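Local coordinates for protein eukaryotic translation initiation factor 4E type 5 (Leishmania major, PDB 7KCJ) that probably binds the 7-methylguanosine cap of messenger RNA and serves as a translation initiation factor, at residues 18-23 with 78-83; 99-104 with 155-160; 139-144 with 151-156; 164-169 with 188-193. All coordinates share one frame; numbering follows the deposited sequence.

Interaction 1 (18-23 with 78-83)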
# COMPACT_ATOMS: atom_id res chain seq x y z
N TRP A 18 -0.46 6.51 -11.26
CA TRP A 18 -0.42 6.49 -9.81
C TRP A 18 0.69 7.42 -9.34
O TRP A 18 1.78 7.38 -9.90
CB TRP A 18 -0.15 5.04 -9.32
CG TRP A 18 -1.21 4.06 -9.76
CD1 TRP A 18 -1.40 3.57 -11.03
CD2 TRP A 18 -2.24 3.48 -8.95
NE1 TRP A 18 -2.48 2.72 -11.05
CE2 TRP A 18 -3.04 2.67 -9.79
CE3 TRP A 18 -2.54 3.54 -7.59
CZ2 TRP A 18 -4.13 1.95 -9.31
CZ3 TRP A 18 -3.65 2.84 -7.12
CH2 TRP A 18 -4.42 2.05 -7.97
N PHE A 19 0.42 8.27 -8.34
CA PHE A 19 1.45 9.14 -7.79
C PHE A 19 2.09 8.48 -6.58
O PHE A 19 1.39 8.01 -5.68
CB PHE A 19 0.91 10.52 -7.43
CG PHE A 19 2.01 11.53 -7.25
CD1 PHE A 19 2.58 12.17 -8.34
CD2 PHE A 19 2.51 11.83 -5.99
CE1 PHE A 19 3.61 13.09 -8.17
CE2 PHE A 19 3.54 12.75 -5.83
CZ PHE A 19 4.09 13.37 -6.92
N VAL A 20 3.42 8.46 -6.54
CA VAL A 20 4.17 7.83 -5.46
C VAL A 20 4.75 8.90 -4.54
O VAL A 20 5.31 9.89 -5.00
CB VAL A 20 5.29 6.90 -6.01
CG1 VAL A 20 5.88 6.05 -4.91
CG2 VAL A 20 4.78 6.01 -7.15
N SER A 21 4.59 8.71 -3.24
CA SER A 21 5.13 9.63 -2.25
C SER A 21 5.59 8.87 -1.01
O SER A 21 5.11 7.77 -0.73
CB SER A 21 4.12 10.71 -1.90
OG SER A 21 2.99 10.10 -1.33
N PHE A 22 6.52 9.44 -0.27
CA PHE A 22 7.07 8.80 0.91
C PHE A 22 6.86 9.67 2.13
O PHE A 22 7.36 10.79 2.15
CB PHE A 22 8.56 8.51 0.68
CG PHE A 22 9.31 8.05 1.91
CD1 PHE A 22 9.08 6.81 2.45
CD2 PHE A 22 10.25 8.87 2.50
CE1 PHE A 22 9.77 6.39 3.57
CE2 PHE A 22 10.94 8.45 3.62
CZ PHE A 22 10.69 7.22 4.15
N LEU A 23 6.20 9.17 3.15
CA LEU A 23 5.99 9.91 4.39
C LEU A 23 6.79 9.26 5.51
O LEU A 23 6.48 8.15 5.92
CB LEU A 23 4.49 9.96 4.76
CG LEU A 23 4.10 10.59 6.14
CD1 LEU A 23 4.70 11.95 6.33
CD2 LEU A 23 2.61 10.73 6.29
N LEU A 78 4.99 4.34 2.41
CA LEU A 78 5.22 4.55 0.98
C LEU A 78 3.81 4.52 0.40
O LEU A 78 3.10 3.55 0.61
CB LEU A 78 6.09 3.45 0.37
CG LEU A 78 6.33 3.57 -1.13
CD1 LEU A 78 7.11 4.85 -1.45
CD2 LEU A 78 7.09 2.34 -1.66
N ILE A 79 3.37 5.59 -0.24
CA ILE A 79 1.99 5.73 -0.72
C ILE A 79 1.85 5.77 -2.24
O ILE A 79 2.63 6.45 -2.91
CB ILE A 79 1.43 7.03 -0.08
CG1 ILE A 79 1.51 6.99 1.48
CG2 ILE A 79 0.01 7.35 -0.57
CD1 ILE A 79 1.20 8.38 2.20
N PHE A 80 0.86 5.05 -2.79
CA PHE A 80 0.55 5.05 -4.22
C PHE A 80 -0.91 5.47 -4.35
O PHE A 80 -1.79 4.78 -3.80
CB PHE A 80 0.73 3.65 -4.84
CG PHE A 80 2.11 3.07 -4.72
CD1 PHE A 80 2.54 2.50 -3.53
CD2 PHE A 80 2.98 3.08 -5.80
CE1 PHE A 80 3.82 1.97 -3.43
CE2 PHE A 80 4.26 2.56 -5.68
CZ PHE A 80 4.66 2.00 -4.51
N ALA A 81 -1.19 6.57 -5.06
CA ALA A 81 -2.58 7.01 -5.23
C ALA A 81 -2.92 7.17 -6.69
O ALA A 81 -2.23 7.91 -7.39
CB ALA A 81 -2.83 8.32 -4.49
N ARG A 82 -3.99 6.53 -7.14
CA ARG A 82 -4.40 6.64 -8.52
C ARG A 82 -4.96 8.04 -8.83
O ARG A 82 -5.88 8.50 -8.15
CB ARG A 82 -5.41 5.53 -8.86
CG ARG A 82 -5.69 5.43 -10.36
CD ARG A 82 -6.73 4.39 -10.66
NE ARG A 82 -8.01 4.67 -9.99
CZ ARG A 82 -8.95 5.47 -10.48
NH1 ARG A 82 -8.78 6.06 -11.65
NH2 ARG A 82 -10.08 5.66 -9.80
N ASN A 83 -4.36 8.73 -9.82
CA ASN A 83 -4.75 10.07 -10.30
C ASN A 83 -4.74 11.18 -9.24
O ASN A 83 -5.43 12.18 -9.43
CB ASN A 83 -6.14 10.03 -10.96
CG ASN A 83 -6.23 9.37 -12.30
OD1 ASN A 83 -7.31 8.94 -12.72
ND2 ASN A 83 -5.13 9.30 -13.03

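Interaction 2 (99-104 with 155-160)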
# COMPACT_ATOMS: atom_id res chain seq x y z
N ILE A 99 -8.39 -3.18 3.26
CA ILE A 99 -7.89 -4.54 3.46
C ILE A 99 -6.45 -4.42 3.94
O ILE A 99 -5.65 -3.74 3.30
CB ILE A 99 -8.01 -5.40 2.16
CG1 ILE A 99 -9.47 -5.71 1.83
CG2 ILE A 99 -7.20 -6.68 2.27
CD1 ILE A 99 -9.67 -6.26 0.46
N MET A 100 -6.12 -5.04 5.08
CA MET A 100 -4.75 -5.03 5.59
C MET A 100 -4.15 -6.38 5.39
O MET A 100 -4.76 -7.39 5.73
CB MET A 100 -4.68 -4.70 7.10
CG MET A 100 -5.53 -3.54 7.53
SD MET A 100 -5.32 -1.97 6.75
CE MET A 100 -3.94 -1.37 7.74
N ILE A 101 -2.96 -6.42 4.79
CA ILE A 101 -2.22 -7.65 4.56
C ILE A 101 -0.88 -7.51 5.28
O ILE A 101 -0.06 -6.68 4.88
CB ILE A 101 -2.00 -7.88 3.05
CG1 ILE A 101 -3.34 -7.91 2.29
CG2 ILE A 101 -1.21 -9.15 2.79
CD1 ILE A 101 -3.27 -7.36 0.98
N ASN A 102 -0.64 -8.31 6.32
CA ASN A 102 0.66 -8.30 7.02
C ASN A 102 1.54 -9.41 6.46
O ASN A 102 1.10 -10.55 6.39
CB ASN A 102 0.49 -8.49 8.51
CG ASN A 102 -0.22 -7.32 9.15
OD1 ASN A 102 0.40 -6.28 9.42
ND2 ASN A 102 -1.51 -7.45 9.38
N LEU A 103 2.76 -9.07 6.03
CA LEU A 103 3.67 -10.04 5.43
C LEU A 103 4.84 -10.15 6.39
O LEU A 103 5.56 -9.18 6.57
CB LEU A 103 4.13 -9.52 4.05
CG LEU A 103 3.03 -9.21 3.07
CD1 LEU A 103 3.57 -8.49 1.82
CD2 LEU A 103 2.24 -10.50 2.71
N LEU A 104 4.99 -11.31 7.05
CA LEU A 104 5.99 -11.49 8.09
C LEU A 104 7.43 -11.72 7.64
O LEU A 104 8.33 -11.19 8.28
CB LEU A 104 5.59 -12.65 9.04
CG LEU A 104 4.22 -12.61 9.75
CD1 LEU A 104 4.20 -13.60 10.89
CD2 LEU A 104 3.91 -11.26 10.32
N VAL A 155 0.75 -4.05 4.09
CA VAL A 155 0.19 -3.39 2.92
C VAL A 155 -1.27 -3.08 3.24
O VAL A 155 -2.01 -3.95 3.70
CB VAL A 155 0.34 -4.24 1.64
CG1 VAL A 155 -0.19 -3.46 0.43
CG2 VAL A 155 1.78 -4.66 1.42
N GLU A 156 -1.66 -1.83 3.08
CA GLU A 156 -3.01 -1.36 3.34
C GLU A 156 -3.62 -0.94 2.00
O GLU A 156 -3.07 -0.07 1.33
CB GLU A 156 -2.97 -0.17 4.32
CG GLU A 156 -4.31 0.51 4.57
CD GLU A 156 -4.25 1.68 5.53
OE1 GLU A 156 -5.29 2.01 6.14
OE2 GLU A 156 -3.15 2.26 5.68
N VAL A 157 -4.74 -1.55 1.62
CA VAL A 157 -5.41 -1.23 0.35
C VAL A 157 -6.72 -0.52 0.63
O VAL A 157 -7.54 -1.05 1.36
CB VAL A 157 -5.71 -2.54 -0.44
CG1 VAL A 157 -6.21 -2.21 -1.85
CG2 VAL A 157 -4.50 -3.47 -0.49
N TRP A 158 -6.97 0.66 0.02
CA TRP A 158 -8.23 1.39 0.20
C TRP A 158 -9.12 1.16 -0.99
O TRP A 158 -8.71 1.42 -2.12
CB TRP A 158 -8.03 2.90 0.40
CG TRP A 158 -7.31 3.31 1.66
CD1 TRP A 158 -6.87 2.50 2.67
CD2 TRP A 158 -6.92 4.65 2.01
NE1 TRP A 158 -6.24 3.26 3.63
CE2 TRP A 158 -6.26 4.58 3.25
CE3 TRP A 158 -7.08 5.90 1.41
CZ2 TRP A 158 -5.71 5.70 3.87
CZ3 TRP A 158 -6.58 7.02 2.06
CH2 TRP A 158 -5.92 6.91 3.28
N LEU A 159 -10.31 0.62 -0.75
CA LEU A 159 -11.28 0.36 -1.82
C LEU A 159 -12.31 1.49 -1.82
O LEU A 159 -12.77 1.89 -0.76
CB LEU A 159 -12.01 -0.97 -1.61
CG LEU A 159 -11.28 -2.17 -0.97
CD1 LEU A 159 -12.14 -3.36 -1.00
CD2 LEU A 159 -10.05 -2.53 -1.70
N SER A 160 -12.71 1.96 -2.99
CA SER A 160 -13.75 3.00 -3.08
C SER A 160 -15.16 2.43 -2.85
O SER A 160 -16.07 3.18 -2.46
CB SER A 160 -13.67 3.74 -4.41
OG SER A 160 -13.93 2.87 -5.50

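Interaction 3 (139-144 with 151-156)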
# COMPACT_ATOMS: atom_id res chain seq x y z
N LEU A 139 -2.85 2.56 -2.21
CA LEU A 139 -2.05 1.49 -1.67
C LEU A 139 -1.02 2.13 -0.75
O LEU A 139 -0.33 3.05 -1.16
CB LEU A 139 -1.35 0.78 -2.83
CG LEU A 139 -0.81 -0.61 -2.60
CD1 LEU A 139 -1.91 -1.57 -2.23
CD2 LEU A 139 -0.18 -1.09 -3.89
N ARG A 140 -0.96 1.68 0.52
CA ARG A 140 -0.02 2.22 1.49
C ARG A 140 0.84 1.09 2.02
O ARG A 140 0.33 0.09 2.47
CB ARG A 140 -0.77 2.92 2.64
CG ARG A 140 -1.95 3.76 2.16
CD ARG A 140 -2.06 5.07 2.89
NE ARG A 140 -2.50 4.88 4.27
CZ ARG A 140 -2.34 5.78 5.24
NH1 ARG A 140 -1.72 6.92 4.99
NH2 ARG A 140 -2.81 5.54 6.45
N ILE A 141 2.16 1.22 1.91
CA ILE A 141 3.09 0.19 2.36
C ILE A 141 3.87 0.68 3.57
O ILE A 141 4.49 1.74 3.49
CB ILE A 141 3.99 -0.29 1.21
CG1 ILE A 141 3.18 -0.62 -0.05
CG2 ILE A 141 4.80 -1.47 1.62
CD1 ILE A 141 4.10 -0.89 -1.28
N ALA A 142 3.73 0.01 4.71
CA ALA A 142 4.39 0.42 5.94
C ALA A 142 5.42 -0.58 6.44
O ALA A 142 5.06 -1.73 6.71
CB ALA A 142 3.36 0.66 7.03
N ALA A 143 6.66 -0.14 6.64
CA ALA A 143 7.70 -1.01 7.21
C ALA A 143 7.38 -1.23 8.69
O ALA A 143 7.24 -0.26 9.45
CB ALA A 143 9.06 -0.35 7.10
N ARG A 144 7.27 -2.50 9.12
CA ARG A 144 7.00 -2.81 10.52
C ARG A 144 8.00 -3.85 11.10
O ARG A 144 7.58 -4.91 11.56
CB ARG A 144 5.55 -3.31 10.67
CG ARG A 144 4.51 -2.27 10.26
CD ARG A 144 3.28 -2.31 11.15
NE ARG A 144 3.05 -1.02 11.79
CZ ARG A 144 3.07 -0.82 13.10
NH1 ARG A 144 3.33 -1.83 13.93
NH2 ARG A 144 2.86 0.39 13.60
N GLU A 151 11.97 -8.50 8.59
CA GLU A 151 11.52 -8.04 7.27
C GLU A 151 10.02 -7.84 7.18
O GLU A 151 9.50 -7.68 6.08
CB GLU A 151 12.05 -8.95 6.16
CG GLU A 151 13.56 -9.07 6.19
CD GLU A 151 14.20 -9.81 5.03
OE1 GLU A 151 13.55 -9.92 3.97
OE2 GLU A 151 15.35 -10.26 5.19
N GLN A 152 9.31 -7.81 8.30
CA GLN A 152 7.87 -7.64 8.32
C GLN A 152 7.41 -6.30 7.76
O GLN A 152 8.01 -5.27 8.08
CB GLN A 152 7.33 -7.81 9.74
CG GLN A 152 5.80 -7.82 9.79
CD GLN A 152 5.27 -7.90 11.20
OE1 GLN A 152 6.03 -7.92 12.20
NE2 GLN A 152 3.93 -7.92 11.30
N ILE A 153 6.38 -6.33 6.89
CA ILE A 153 5.75 -5.15 6.32
C ILE A 153 4.21 -5.29 6.36
O ILE A 153 3.68 -6.39 6.52
CB ILE A 153 6.25 -4.83 4.88
CG1 ILE A 153 5.79 -5.90 3.85
CG2 ILE A 153 7.75 -4.65 4.84
CD1 ILE A 153 6.23 -5.63 2.42
N ARG A 154 3.50 -4.17 6.23
CA ARG A 154 2.04 -4.18 6.13
C ARG A 154 1.61 -3.44 4.89
O ARG A 154 2.04 -2.32 4.69
CB ARG A 154 1.37 -3.54 7.35
CG ARG A 154 -0.16 -3.68 7.26
CD ARG A 154 -0.91 -2.86 8.27
NE ARG A 154 -0.53 -3.12 9.65
CZ ARG A 154 -0.93 -2.39 10.69
NH1 ARG A 154 -1.70 -1.32 10.50
NH2 ARG A 154 -0.53 -2.70 11.91
N VAL A 155 0.75 -4.05 4.09
CA VAL A 155 0.19 -3.39 2.92
C VAL A 155 -1.27 -3.08 3.24
O VAL A 155 -2.01 -3.95 3.70
CB VAL A 155 0.34 -4.24 1.64
CG1 VAL A 155 -0.19 -3.46 0.43
CG2 VAL A 155 1.78 -4.66 1.42
N GLU A 156 -1.66 -1.83 3.08
CA GLU A 156 -3.01 -1.36 3.34
C GLU A 156 -3.62 -0.94 2.00
O GLU A 156 -3.07 -0.07 1.33
CB GLU A 156 -2.97 -0.17 4.32
CG GLU A 156 -4.31 0.51 4.57
CD GLU A 156 -4.25 1.68 5.53
OE1 GLU A 156 -5.29 2.01 6.14
OE2 GLU A 156 -3.15 2.26 5.68

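Interaction 4 (164-169 with 188-193)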
# COMPACT_ATOMS: atom_id res chain seq x y z
N ARG A 164 -17.27 -4.55 -2.53
CA ARG A 164 -16.35 -5.40 -3.31
C ARG A 164 -15.26 -6.05 -2.43
O ARG A 164 -14.46 -6.83 -2.93
CB ARG A 164 -15.69 -4.59 -4.44
CG ARG A 164 -16.67 -3.97 -5.44
CD ARG A 164 -17.52 -5.01 -6.15
NE ARG A 164 -18.21 -4.46 -7.32
CZ ARG A 164 -19.54 -4.34 -7.42
NH1 ARG A 164 -20.33 -4.73 -6.43
NH2 ARG A 164 -20.08 -3.83 -8.53
N SER A 165 -15.22 -5.72 -1.13
CA SER A 165 -14.24 -6.16 -0.15
C SER A 165 -14.10 -7.68 -0.05
O SER A 165 -12.98 -8.19 -0.15
CB SER A 165 -14.54 -5.55 1.21
OG SER A 165 -13.44 -5.67 2.09
N HIS A 166 -15.21 -8.41 0.16
CA HIS A 166 -15.15 -9.85 0.29
C HIS A 166 -14.55 -10.53 -0.96
O HIS A 166 -13.68 -11.37 -0.82
CB HIS A 166 -16.50 -10.45 0.68
CG HIS A 166 -16.43 -11.92 0.96
ND1 HIS A 166 -15.62 -12.43 1.97
CD2 HIS A 166 -17.05 -12.95 0.34
CE1 HIS A 166 -15.79 -13.75 1.93
NE2 HIS A 166 -16.64 -14.11 0.97
N ALA A 167 -14.98 -10.13 -2.16
CA ALA A 167 -14.44 -10.71 -3.39
C ALA A 167 -12.94 -10.44 -3.56
O ALA A 167 -12.21 -11.35 -3.96
CB ALA A 167 -15.21 -10.21 -4.60
N VAL A 168 -12.48 -9.21 -3.25
CA VAL A 168 -11.08 -8.86 -3.39
C VAL A 168 -10.25 -9.63 -2.34
O VAL A 168 -9.21 -10.20 -2.68
CB VAL A 168 -10.87 -7.32 -3.25
CG1 VAL A 168 -9.39 -6.96 -3.16
CG2 VAL A 168 -11.52 -6.57 -4.40
N ALA A 169 -10.70 -9.63 -1.08
CA ALA A 169 -9.99 -10.32 -0.02
C ALA A 169 -9.89 -11.82 -0.30
O ALA A 169 -8.82 -12.39 -0.11
CB ALA A 169 -10.66 -10.08 1.32
N ILE A 188 -4.62 -11.72 6.29
CA ILE A 188 -5.44 -10.80 5.54
C ILE A 188 -6.63 -10.44 6.40
O ILE A 188 -7.29 -11.33 6.96
CB ILE A 188 -5.89 -11.40 4.19
CG1 ILE A 188 -4.68 -11.80 3.34
CG2 ILE A 188 -6.80 -10.41 3.43
CD1 ILE A 188 -4.99 -12.60 2.16
N ALA A 189 -6.92 -9.15 6.52
CA ALA A 189 -8.04 -8.69 7.32
C ALA A 189 -8.82 -7.61 6.58
O ALA A 189 -8.24 -6.82 5.85
CB ALA A 189 -7.55 -8.16 8.65
N GLU A 190 -10.14 -7.59 6.76
CA GLU A 190 -10.99 -6.56 6.19
C GLU A 190 -11.42 -5.67 7.34
O GLU A 190 -11.78 -6.16 8.41
CB GLU A 190 -12.23 -7.16 5.54
CG GLU A 190 -11.91 -8.12 4.41
CD GLU A 190 -13.14 -8.88 3.95
OE1 GLU A 190 -14.04 -8.24 3.36
OE2 GLU A 190 -13.20 -10.10 4.20
N ALA A 191 -11.39 -4.36 7.13
CA ALA A 191 -11.76 -3.42 8.18
C ALA A 191 -12.32 -2.13 7.61
O ALA A 191 -12.03 -1.77 6.47
CB ALA A 191 -10.55 -3.11 9.07
N SER A 192 -13.11 -1.42 8.41
CA SER A 192 -13.60 -0.11 8.03
C SER A 192 -12.43 0.89 8.17
O SER A 192 -11.38 0.56 8.74
CB SER A 192 -14.78 0.29 8.90
OG SER A 192 -14.38 0.64 10.21
N PHE A 193 -12.58 2.09 7.62
CA PHE A 193 -11.54 3.11 7.73
C PHE A 193 -11.27 3.53 9.19
O PHE A 193 -10.11 3.71 9.55
CB PHE A 193 -11.89 4.33 6.87
CG PHE A 193 -11.74 4.08 5.39
CD1 PHE A 193 -10.62 3.43 4.90
CD2 PHE A 193 -12.71 4.48 4.51
CE1 PHE A 193 -10.47 3.22 3.54
CE2 PHE A 193 -12.55 4.27 3.16
CZ PHE A 193 -11.44 3.65 2.68

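Interaction 1 (18-23 with 78-83)
The six-membered ring of Trp18 lies under the aliphatic chain of Arg82, whose CB stands 3.5 Å from the ring centroid and almost on the ring normal, a CH-pi contact. Beyond CB the arginine chain crosses the ring obliquely, and its CD reaches Trp18 CZ2 at 3.8 Å. Arg82 CG, anti to the backbone N (chi1 -169°), comes near Trp18 CE2; the guanidinium plane is turned 74° from that of the indole, and NE forms a salt bridge with Asp137. Trp18 NE1 bonds to the carbonyl of Arg15, which would fix the turn of the ring beneath the arginine.

On the same face, Val20 and Phe80 lie side by side. Val20 CG2 touches Phe80 CD2 at 3.7 Å, while CG1 stands over a face of the phenyl ring and meets Leu78 CD1 at 3.9 Å. Leu59 and Met63 of helix 56-64 close on Phe80, so this middle part of the face is buried. The other face carries Ser21, with OG 3.7 Å from Ile79 CB.

Four backbone hydrogen bonds join Phe19 to Ala81 and Ser21 to Ile79; the bond from Ile79 N to Ser21 O is nearly straight, at 177°. Trp18, Val20 and Phe22 face their partners as non-hydrogen-bonded pairs. This alternation is that of a regular antiparallel ladder, here pairing strands 13-23 and 77-82 in the curved sheet of the eIF4E fold.

Interaction 2 (99-104 with 155-160)
Met100 lies alongside Glu156, both side chains pointing the same way from a non-hydrogen-bonded pair. Beyond CB, CG is anti to the carbonyl carbon, and the bend at chi2 (-56°) then sets SD beside the glutamate, 3.5 Å from Glu156 CG. A second bend at chi3 carries the methyl on, so that Met100 CE rests 3.7 Å from the same CG and 3.8 Å from Glu156 CD. The thioether thus lines the aliphatic part of an extended glutamate and comes close to its carboxylate as well.

That carboxylate is buried and has several partners. Trp158 NE1 gives a hydrogen bond of 3.0 Å to Glu156 OE1, with the oxygen in the plane of the indole but the donor well above the plane of the carboxylate. Arg98 forms a salt bridge to the same oxygen, which would favour the charged form of the acid.

The other face is wholly apolar. Ile99 CD1 meets Leu159 CD1 at 4.1 Å, Ile101 CD1 approaches Val157 CG2 at 4.3 Å, and Leu103 CD1 reaches Val155 CG2 at 4.2 Å. Helices 108-121 and 165-178 pack on this side, through residues such as Val116, Val120 and Leu172.

Paired backbone bonds link Ile99 with Val157 and Ile101 with Val155. The ladder has one face carrying Met100, Glu156 and Trp158 and the other covered by helices, which fits the eIF4E fold, a curved antiparallel sheet with its helices on the convex side.

Interaction 3 (139-144 with 151-156)
Arg144, Glu156 and Arg154 have the largest areas buried between 139-144 and 151-156, and they lie in two separate polar groups, Glu156 with Arg140 and Arg144 with Arg154. In the first, Glu156 OE2 takes the NE-H of Arg140 at 3.0 Å in a salt bridge. The arginine lies beside the glutamate, pointing the same way, with guanidinium and carboxylate planes 49° apart; NE meets the oxygen from above the carboxylate plane, and Arg140 NH2 adds a weak bond to Glu156 OE2 at 3.4 Å. The bend at chi3 (-72°) brings NE of Arg140 round to the acid.

Arg144 and Arg154, near the turn, instead bring like charges together. Their guanidinium planes are 24° apart, and Arg154 NH2 lies 3.8 Å above the plane of the Arg144 group, toward its rim. Arg154 NH2 also lies 3.9 Å from Arg144 CD. Asn102 accepts a hydrogen bond from Arg154 NE, which would steady that side chain.

Opposite these residues, Leu139 CD1 packs on Val155 CG1 at 3.7 Å, toward helix 108-121. Backbone bonds pair Arg140 with Glu156 and Ala142 with Arg154, and Arg144 N reaches Gln152 O at 3.0 Å beside the turn. Such a ladder between consecutive strands defines a beta hairpin.

Interaction 4 (164-169 with 188-193)
Ser165 and Glu190 make the close part of this contact, with Ser165 OG 2.9 Å from Glu190 OE1. Ser165 CB points toward the strand, OG stands anti to the backbone N (chi1 -165°), and the glutamate chain comes out to meet it. The spacing suits a hydrogen bond, but the proton may instead serve a second acceptor. Ala169, one helical turn on, puts its CB 3.8 Å from both Glu190 CD and Glu190 OE2, so a methyl group rests against the carboxylate. Ser165 also touches Ser97 and Ile99 of strand 97-103, where the helix meets the sheet.

Away from this spot the fit is slacker. Ala169 CB and Ile188 CG2 are 4.4 Å apart, at the limit of apolar contact. The ring of exposed His166 is turned 24° from the Glu190 carboxylate, with ND1 4.0 Å from Glu190 OE2 near the ring plane; the two groups are near each other without bonding.

The contact thus joins the first turn of helix 165-178 to the edge strand 186-191 through an exposed acid. A carboxylate lying beside the first turn may be somewhat favoured by the helix dipole, and by His166 should that ring carry a proton.

All four contacts reach one curved antiparallel sheet; three pair its strands and interaction 4 sets a helix on its edge strand. They span most of its width, from strand 13-23 to edge strand 186-191, interactions 1 and 4 lying farthest apart, centres about 21 Å from each other. Interactions 2 and 3, centres about 8 Å apart, share strand 153-159, which pairs with 97-103 and 136-143. Strand 136-143 also pairs with 77-82, tying interaction 3 to interaction 1, whereas 97-103 borders 186-191 and leads to interaction 4. Along the chain interaction 1 closes first, interactions 2 and 3 end on the same strand, and interaction 4 comes last, so the sheet unites sequence-distant parts.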